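Local coordinates for superoxide dismutase [Cu-Zn] (Bacteroidetes bacterium GWA2_30_7, PDB 7B4O) that catalyses the dismutation of superoxide to dioxygen and hydrogen peroxide when copper fills its catalytic site, which holds zinc here, at the zinc ion site. Residues are numbered along the deposited sequence; one frame, centred on the assembly and turned at random.

The zinc ion site. Residues 51, 53, 67, 69, 124, 126, 130, 141-142. With ZN (zinc ion), chain B.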
loop_
_atom_site.group_PDB
_atom_site.type_symbol
_atom_site.label_atom_id
_atom_site.label_comp_id
_atom_site.label_asym_id
_atom_site.label_seq_id
_atom_site.Cartn_x
_atom_site.Cartn_y
_atom_site.Cartn_z
ATOM N N HIS A 51 11.910 3.726 7.927
ATOM C CA HIS A 51 12.568 3.058 6.780
ATOM C C HIS A 51 11.598 2.623 5.697
ATOM O O HIS A 51 10.461 2.261 6.007
ATOM C CB HIS A 51 13.296 1.788 7.224
ATOM C CG HIS A 51 14.277 2.001 8.315
ATOM N ND1 HIS A 51 14.426 1.070 9.297
ATOM C CD2 HIS A 51 15.150 3.000 8.575
ATOM C CE1 HIS A 51 15.367 1.473 10.131
ATOM N NE2 HIS A 51 15.832 2.654 9.712
ATOM N N HIS A 53 11.113 -0.538 3.475
ATOM C CA HIS A 53 11.484 -1.970 3.408
ATOM C C HIS A 53 11.124 -2.522 2.020
ATOM O O HIS A 53 10.366 -1.874 1.262
ATOM C CB HIS A 53 10.877 -2.733 4.576
ATOM C CG HIS A 53 11.584 -2.533 5.875
ATOM N ND1 HIS A 53 12.010 -3.601 6.635
ATOM C CD2 HIS A 53 11.925 -1.405 6.554
ATOM C CE1 HIS A 53 12.537 -3.138 7.757
ATOM N NE2 HIS A 53 12.535 -1.785 7.717
ATOM N N GLY A 67 10.016 -7.687 4.890
ATOM C CA GLY A 67 11.402 -8.055 4.562
ATOM C C GLY A 67 12.391 -7.042 5.099
ATOM O O GLY A 67 12.069 -6.314 6.061
ATOM N N HIS A 69 15.608 -3.959 4.470
ATOM C CA HIS A 69 15.605 -2.578 3.936
ATOM C C HIS A 69 15.588 -2.614 2.414
ATOM O O HIS A 69 16.209 -3.512 1.811
ATOM C CB HIS A 69 16.770 -1.803 4.516
ATOM C CG HIS A 69 16.541 -1.482 5.948
ATOM N ND1 HIS A 69 17.370 -0.662 6.664
ATOM C CD2 HIS A 69 15.543 -1.849 6.767
ATOM C CE1 HIS A 69 16.921 -0.567 7.891
ATOM N NE2 HIS A 69 15.770 -1.261 7.974
ATOM N N ILE A 124 8.181 1.054 7.213
ATOM C CA ILE A 124 8.211 0.419 8.553
ATOM C C ILE A 124 8.672 1.483 9.537
ATOM O O ILE A 124 9.678 2.168 9.275
ATOM C CB ILE A 124 9.135 -0.814 8.567
ATOM C CG1 ILE A 124 8.581 -1.967 7.727
ATOM C CG2 ILE A 124 9.403 -1.255 9.993
ATOM C CD1 ILE A 124 7.340 -2.608 8.281
ATOM N N HIS A 126 9.996 1.618 13.456
ATOM C CA HIS A 126 10.618 0.685 14.415
ATOM C C HIS A 126 10.361 1.127 15.856
ATOM O O HIS A 126 10.109 2.322 16.121
ATOM C CB HIS A 126 12.104 0.552 14.126
ATOM C CG HIS A 126 12.411 -0.251 12.914
ATOM N ND1 HIS A 126 12.474 -1.625 12.923
ATOM C CD2 HIS A 126 12.673 0.130 11.655
ATOM C CE1 HIS A 126 12.778 -2.064 11.715
ATOM N NE2 HIS A 126 12.944 -0.998 10.922
ATOM N N ASP A 130 17.125 4.082 15.141
ATOM C CA ASP A 130 18.148 3.626 14.175
ATOM C C ASP A 130 19.460 4.314 14.558
ATOM O O ASP A 130 19.496 5.553 14.508
ATOM C CB ASP A 130 17.664 3.971 12.773
ATOM C CG ASP A 130 18.599 3.609 11.651
ATOM O OD1 ASP A 130 19.770 3.254 11.937
ATOM O OD2 ASP A 130 18.130 3.707 10.498
ATOM N N GLY A 141 15.337 -2.623 16.011
ATOM C CA GLY A 141 14.480 -3.588 16.719
ATOM C C GLY A 141 13.142 -3.805 16.048
ATOM O O GLY A 141 13.080 -3.749 14.811
ATOM N N ALA A 142 12.097 -4.035 16.837
ATOM C CA ALA A 142 10.778 -4.512 16.381
ATOM C C ALA A 142 10.113 -3.483 15.463
ATOM O O ALA A 142 10.479 -2.297 15.449
ATOM C CB ALA A 142 9.878 -4.800 17.561
HETATM ZN ZN ZN B . 13.869 -0.852 9.082
#
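All four histidines turn CG anti to the carbonyl carbon, beside the backbone N (chi1 -55° in His51), and the second torsion then aims one ring nitrogen of each at the metal. This is the copper site of the Cu,Zn superoxide dismutase fold, filled here by zinc, which cannot carry the copper redox cycle. His51 and His53 come from strand 46-53 and His126 from strand 122-126. His69 is the bridging histidine, whose ND1 serves the neighbouring zinc site. His51 binds through ND1 at 2.0 Å from ZN, the others through NE2. His69 NE2 lies 2.2 Å from ZN. The shell is irregular. His126 NE2 and His69 NE2 subtend 144° at the ion. His51 ND1 and His53 NE2 subtend 131°. Further ligands such as water may be unseen.

In His51, His53 and His126 the ring nitrogen away from ZN makes a hydrogen bond that helps fix the ring's rotation. His51 NE2 donates to the Asp130 carboxylate OD2 at 2.6 Å, meeting it from above the carboxylate plane. The negative charge may make this imidazole a stronger donor to the metal. His53 ND1 gives a nearly straight bond of 2.8 Å to the carbonyl O of Gly67, which sits at the ring edge, in plane. His126 ND1 bonds the carbonyl O of Gly141 at 2.9 Å, more bent, with the donor above the carbonyl plane.

Sharing one ion brings the His69 ring close to its neighbours: CE1 lies over a face of His51 and CD2 over a face of His53, both towards the rim. Ile124 packs CG1 over the opposite face of His53, while its CG2 lies 3.7 Å above the plane of the His126 ring.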